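Local atomic coordinates of halocarboxylic acid dehalogenase DehI (Pseudomonas putida, PDB entry 3BJX), a protein that probably hydrolyses the carbon-halogen bond of 2-haloacids, acting as a group I haloacid dehalogenase. Residues Lys190-His198 with Thr219-Arg228. Sequence-based numbering, arbitrary orientation.
Sequences KRVADLHYH and TDEVLAPVAR. With SO4 (sulfate ion), chain K.
Arg228 reaches the carbonyl of His196 with its guanidinium and the ring of Tyr197 with its CG. Arg228 NH1 donates to His196 O at 2.8 Å with an N-H...O angle of 154°, the acceptor lying close to the guanidinium plane. Chi1 (-60°), with CG anti to the carbonyl carbon, sets Arg228 CG at the edge of the Tyr197 ring, 3.8 Å from Tyr197 CD2; bends at chi2 and chi3 then bring NH1 round to the carbonyl. Here helix 183-195 closes in a Schellman motif: Tyr197 has positive phi, and His198 N bonds back to Ala193 O. Outside the pair, Asp286 takes Arg228 NH1 and His198 NE2, while Asp233 takes Arg228 NE. A leucine in place of Arg228 would probably leave His196 O without this donor and Asp233 and Asp286 without the arginine's charge, Asp286 keeping its bond to His198.

Leu195 fills the middle. Its CG is anti to the backbone N, which carries Leu195 CD2 against the backbone at Leu223-Ala224, 3.8 Å from Ala224 CA. The same methyl meets Ala227 CB at 4.0 Å. Ala227 CB also lies over one face of the His196 ring, a CH-pi contact 16° off the normal, while Leu223 CD1 touches the ring's edge at His196 CE1 (3.6 Å). His196, just past the helix end, donates from ND1 back to Val192 O at 2.7 Å, and NE2 bonds Ser290 of helix 267-299; both nitrogens thus fix the ring's rotation.

At the far end Thr219 lays OG1 3.4 Å from Val192 CG2, its hydroxyl bonded to Leu215 O. Beside it, Arg191 forms a salt bridge with Asp220, gripping OD1 side-on through NE (2.9 Å) and NH2, both from one face of the carboxylate. The chemistry is therefore an apolar centre between two arginine anchors, joining two neighbouring helices and the chain that follows them.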
ATOM      1  N   LYS A 190       4.230   3.845  18.569  1.00 16.04           N
ATOM      2  CA  LYS A 190       3.131   4.412  17.818  1.00 17.27           C
ATOM      3  C   LYS A 190       3.550   5.709  17.122  1.00 17.78           C
ATOM      4  O   LYS A 190       3.154   5.944  15.965  1.00 17.42           O
ATOM      5  CB  LYS A 190       1.876   4.587  18.711  1.00 16.23           C
ATOM      6  CG  LYS A 190       0.741   5.409  18.087  1.00 15.86           C
ATOM      7  CD  LYS A 190       0.112   4.746  16.838  1.00 15.10           C
ATOM      8  CE  LYS A 190      -1.195   5.398  16.443  1.00 14.77           C
ATOM      9  NZ  LYS A 190      -1.632   5.049  15.034  1.00 15.37           N
ATOM     10  N   ARG A 191       4.364   6.526  17.803  1.00 19.51           N
ATOM     11  CA  ARG A 191       4.900   7.794  17.224  1.00 21.75           C
ATOM     12  C   ARG A 191       5.804   7.586  15.994  1.00 20.85           C
ATOM     13  O   ARG A 191       5.726   8.336  15.009  1.00 20.60           O
ATOM     14  CB  ARG A 191       5.578   8.672  18.295  1.00 24.55           C
ATOM     15  CG  ARG A 191       6.648   9.665  17.779  1.00 28.86           C
ATOM     16  CD  ARG A 191       6.183  11.125  17.554  1.00 32.90           C
ATOM     17  NE  ARG A 191       7.355  11.995  17.301  1.00 36.73           N
ATOM     18  CZ  ARG A 191       7.395  13.053  16.474  1.00 37.78           C
ATOM     19  NH1 ARG A 191       6.316  13.441  15.792  1.00 37.00           N
ATOM     20  NH2 ARG A 191       8.534  13.731  16.323  1.00 37.44           N
ATOM     21  N   VAL A 192       6.642   6.558  16.027  1.00 19.32           N
ATOM     22  CA  VAL A 192       7.559   6.325  14.901  1.00 15.85           C
ATOM     23  C   VAL A 192       6.827   5.696  13.714  1.00 15.67           C
ATOM     24  O   VAL A 192       7.118   6.004  12.556  1.00 14.96           O
ATOM     25  CB  VAL A 192       8.845   5.562  15.338  1.00 14.26           C
ATOM     26  CG1 VAL A 192       8.539   4.127  15.763  1.00 13.65           C
ATOM     27  CG2 VAL A 192       9.912   5.661  14.273  1.00 12.96           C
ATOM     28  N   ALA A 193       5.841   4.859  14.017  1.00 15.71           N
ATOM     29  CA  ALA A 193       4.939   4.309  13.023  1.00 15.17           C
ATOM     30  C   ALA A 193       4.115   5.423  12.335  1.00 17.04           C
ATOM     31  O   ALA A 193       4.120   5.530  11.111  1.00 17.78           O
ATOM     32  CB  ALA A 193       4.032   3.279  13.673  1.00 13.51           C
ATOM     33  N   ASP A 194       3.420   6.246  13.121  1.00 17.40           N
ATOM     34  CA  ASP A 194       2.720   7.409  12.574  1.00 18.35           C
ATOM     35  C   ASP A 194       3.652   8.352  11.796  1.00 18.84           C
ATOM     36  O   ASP A 194       3.280   8.842  10.732  1.00 21.07           O
ATOM     37  CB  ASP A 194       1.941   8.168  13.656  1.00 16.42           C
ATOM     38  CG  ASP A 194       0.711   7.406  14.151  1.00 17.07           C
ATOM     39  OD1 ASP A 194       0.252   6.444  13.480  1.00 16.01           O
ATOM     40  OD2 ASP A 194       0.194   7.776  15.234  1.00 17.38           O
ATOM     41  N   LEU A 195       4.861   8.585  12.300  1.00 18.88           N
ATOM     42  CA  LEU A 195       5.851   9.409  11.577  1.00 19.39           C
ATOM     43  C   LEU A 195       6.049   9.004  10.100  1.00 18.37           C
ATOM     44  O   LEU A 195       6.211   9.855   9.239  1.00 16.68           O
ATOM     45  CB  LEU A 195       7.198   9.403  12.295  1.00 20.15           C
ATOM     46  CG  LEU A 195       8.150  10.573  11.979  1.00 21.91           C
ATOM     47  CD1 LEU A 195       7.893  11.744  12.913  1.00 21.14           C
ATOM     48  CD2 LEU A 195       9.600  10.126  12.082  1.00 22.19           C
ATOM     49  N   HIS A 196       6.030   7.702   9.835  1.00 18.41           N
ATOM     50  CA  HIS A 196       6.246   7.151   8.504  1.00 18.36           C
ATOM     51  C   HIS A 196       4.913   6.940   7.775  1.00 19.47           C
ATOM     52  O   HIS A 196       4.879   6.445   6.644  1.00 18.44           O
ATOM     53  CB  HIS A 196       6.951   5.802   8.640  1.00 17.20           C
ATOM     54  CG  HIS A 196       8.372   5.897   9.108  1.00 17.32           C
ATOM     55  ND1 HIS A 196       8.713   6.106  10.428  1.00 15.44           N
ATOM     56  CD2 HIS A 196       9.541   5.759   8.436  1.00 16.26           C
ATOM     57  CE1 HIS A 196      10.029   6.130  10.542  1.00 14.48           C
ATOM     58  NE2 HIS A 196      10.556   5.915   9.350  1.00 14.38           N
ATOM     59  N   TYR A 197       3.822   7.324   8.445  1.00 21.40           N
ATOM     60  CA  TYR A 197       2.451   6.966   8.058  1.00 21.36           C
ATOM     61  C   TYR A 197       2.316   5.479   7.800  1.00 20.28           C
ATOM     62  O   TYR A 197       1.855   5.050   6.727  1.00 23.24           O
ATOM     63  CB  TYR A 197       1.932   7.848   6.900  1.00 23.07           C
ATOM     64  CG  TYR A 197       1.821   9.289   7.334  1.00 23.48           C
ATOM     65  CD1 TYR A 197       0.739   9.719   8.095  1.00 22.52           C
ATOM     66  CD2 TYR A 197       2.823  10.210   7.028  1.00 24.15           C
ATOM     67  CE1 TYR A 197       0.641  11.025   8.535  1.00 22.76           C
ATOM     68  CE2 TYR A 197       2.731  11.535   7.452  1.00 24.24           C
ATOM     69  CZ  TYR A 197       1.635  11.934   8.211  1.00 23.94           C
ATOM     70  OH  TYR A 197       1.537  13.247   8.637  1.00 23.52           O
ATOM     71  N   HIS A 198       2.729   4.706   8.799  1.00 17.30           N
ATOM     72  CA  HIS A 198       2.705   3.242   8.763  1.00 15.63           C
ATOM     73  C   HIS A 198       1.563   2.695   9.633  1.00 15.54           C
ATOM     74  O   HIS A 198       1.070   3.382  10.519  1.00 16.71           O
ATOM     75  CB  HIS A 198       4.023   2.700   9.317  1.00 13.55           C
ATOM     76  CG  HIS A 198       5.167   2.726   8.343  1.00 12.68           C
ATOM     77  ND1 HIS A 198       6.479   2.556   8.739  1.00 11.35           N
ATOM     78  CD2 HIS A 198       5.201   2.897   7.000  1.00 10.98           C
ATOM     79  CE1 HIS A 198       7.264   2.600   7.674  1.00 11.01           C
ATOM     80  NE2 HIS A 198       6.512   2.797   6.606  1.00  9.48           N
ATOM     81  N   THR A 219      14.074   8.609  16.609  1.00 20.11           N
ATOM     82  CA  THR A 219      12.756   8.986  16.076  1.00 20.75           C
ATOM     83  C   THR A 219      12.647  10.500  15.910  1.00 21.89           C
ATOM     84  O   THR A 219      12.406  10.983  14.794  1.00 23.84           O
ATOM     85  CB  THR A 219      11.562   8.433  16.944  1.00 20.64           C
ATOM     86  OG1 THR A 219      11.543   6.997  16.907  1.00 19.98           O
ATOM     87  CG2 THR A 219      10.205   8.971  16.468  1.00 19.41           C
ATOM     88  N   ASP A 220      12.835  11.240  17.009  1.00 22.09           N
ATOM     89  CA  ASP A 220      12.510  12.689  17.048  1.00 23.58           C
ATOM     90  C   ASP A 220      13.600  13.589  16.475  1.00 21.95           C
ATOM     91  O   ASP A 220      13.331  14.713  16.040  1.00 22.52           O
ATOM     92  CB  ASP A 220      12.170  13.166  18.479  1.00 24.53           C
ATOM     93  CG  ASP A 220      10.886  12.543  19.030  1.00 27.02           C
ATOM     94  OD1 ASP A 220      10.072  11.993  18.254  1.00 28.20           O
ATOM     95  OD2 ASP A 220      10.683  12.618  20.256  1.00 27.90           O
ATOM     96  N   GLU A 221      14.826  13.093  16.489  1.00 20.71           N
ATOM     97  CA  GLU A 221      15.978  13.906  16.153  1.00 20.65           C
ATOM     98  C   GLU A 221      16.665  13.456  14.870  1.00 21.04           C
ATOM     99  O   GLU A 221      17.285  14.281  14.162  1.00 23.35           O
ATOM    100  CB  GLU A 221      16.990  13.910  17.311  1.00 19.35           C
ATOM    101  CG  GLU A 221      16.375  14.065  18.704  1.00 18.98           C
ATOM    102  CD  GLU A 221      17.432  14.112  19.803  1.00 20.97           C
ATOM    103  OE1 GLU A 221      18.608  14.406  19.473  1.00 22.72           O
ATOM    104  OE2 GLU A 221      17.104  13.856  20.989  1.00 20.59           O
ATOM    105  N   VAL A 222      16.584  12.159  14.581  1.00 18.83           N
ATOM    106  CA  VAL A 222      17.201  11.610  13.373  1.00 18.65           C
ATOM    107  C   VAL A 222      16.155  11.426  12.260  1.00 18.45           C
ATOM    108  O   VAL A 222      16.340  11.915  11.160  1.00 21.12           O
ATOM    109  CB  VAL A 222      18.037  10.279  13.641  1.00 18.42           C
ATOM    110  CG1 VAL A 222      18.749   9.789  12.367  1.00 17.52           C
ATOM    111  CG2 VAL A 222      19.061  10.472  14.763  1.00 18.89           C
ATOM    112  N   LEU A 223      15.056  10.743  12.542  1.00 18.13           N
ATOM    113  CA  LEU A 223      14.107  10.405  11.482  1.00 17.79           C
ATOM    114  C   LEU A 223      13.068  11.484  11.193  1.00 19.66           C
ATOM    115  O   LEU A 223      12.572  11.579  10.059  1.00 17.01           O
ATOM    116  CB  LEU A 223      13.417   9.074  11.769  1.00 16.31           C
ATOM    117  CG  LEU A 223      14.260   7.789  11.768  1.00 15.21           C
ATOM    118  CD1 LEU A 223      13.355   6.566  11.955  1.00 14.03           C
ATOM    119  CD2 LEU A 223      15.088   7.659  10.483  1.00 14.69           C
ATOM    120  N   ALA A 224      12.737  12.303  12.201  1.00 20.85           N
ATOM    121  CA  ALA A 224      11.682  13.317  12.005  1.00 20.78           C
ATOM    122  C   ALA A 224      11.946  14.298  10.842  1.00 20.51           C
ATOM    123  O   ALA A 224      11.030  14.589  10.075  1.00 18.90           O
ATOM    124  CB  ALA A 224      11.343  14.054  13.317  1.00 21.22           C
ATOM    125  N   PRO A 225      13.193  14.804  10.700  1.00 21.09           N
ATOM    126  CA  PRO A 225      13.403  15.703   9.568  1.00 20.61           C
ATOM    127  C   PRO A 225      13.521  15.035   8.203  1.00 21.19           C
ATOM    128  O   PRO A 225      13.550  15.745   7.194  1.00 19.45           O
ATOM    129  CB  PRO A 225      14.729  16.404   9.927  1.00 20.71           C
ATOM    130  CG  PRO A 225      15.459  15.426  10.742  1.00 20.49           C
ATOM    131  CD  PRO A 225      14.413  14.683  11.532  1.00 20.90           C
ATOM    132  N   VAL A 226      13.618  13.702   8.160  1.00 21.68           N
ATOM    133  CA  VAL A 226      13.844  13.012   6.886  1.00 22.03           C
ATOM    134  C   VAL A 226      12.685  12.168   6.389  1.00 22.36           C
ATOM    135  O   VAL A 226      12.407  12.163   5.186  1.00 23.95           O
ATOM    136  CB  VAL A 226      15.143  12.160   6.862  1.00 22.79           C
ATOM    137  CG1 VAL A 226      16.343  13.044   6.958  1.00 22.75           C
ATOM    138  CG2 VAL A 226      15.151  11.121   7.979  1.00 23.32           C
ATOM    139  N   ALA A 227      12.037  11.438   7.296  1.00 21.17           N
ATOM    140  CA  ALA A 227      10.942  10.555   6.941  1.00 18.92           C
ATOM    141  C   ALA A 227       9.822  11.308   6.231  1.00 19.14           C
ATOM    142  O   ALA A 227       9.505  12.441   6.592  1.00 18.58           O
ATOM    143  CB  ALA A 227      10.413   9.850   8.179  1.00 18.86           C
ATOM    144  N   ARG A 228       9.227  10.668   5.224  1.00 19.16           N
ATOM    145  CA  ARG A 228       8.138  11.239   4.417  1.00 19.87           C
ATOM    146  C   ARG A 228       8.401  12.596   3.723  1.00 21.56           C
ATOM    147  O   ARG A 228       7.462  13.263   3.287  1.00 20.89           O
ATOM    148  CB  ARG A 228       6.820  11.250   5.209  1.00 19.48           C
ATOM    149  CG  ARG A 228       6.385   9.850   5.647  1.00 18.39           C
ATOM    150  CD  ARG A 228       5.591   9.115   4.567  1.00 16.94           C
ATOM    151  NE  ARG A 228       6.366   8.527   3.475  1.00 16.46           N
ATOM    152  CZ  ARG A 228       6.742   7.246   3.396  1.00 16.94           C
ATOM    153  NH1 ARG A 228       6.490   6.382   4.378  1.00 16.66           N
ATOM    154  NH2 ARG A 228       7.401   6.825   2.332  1.00 13.85           N
TER
HETATM  155  S   SO4 K 299      -0.992  15.081   8.484  1.00 83.71           S
HETATM  156  O1  SO4 K 299      -0.126  15.216   9.659  1.00 83.43           O
HETATM  157  O2  SO4 K 299      -0.307  15.558   7.283  1.00 83.62           O
HETATM  158  O3  SO4 K 299      -1.329  13.672   8.310  1.00 83.76           O
HETATM  159  O4  SO4 K 299      -2.216  15.854   8.674  1.00 83.52           O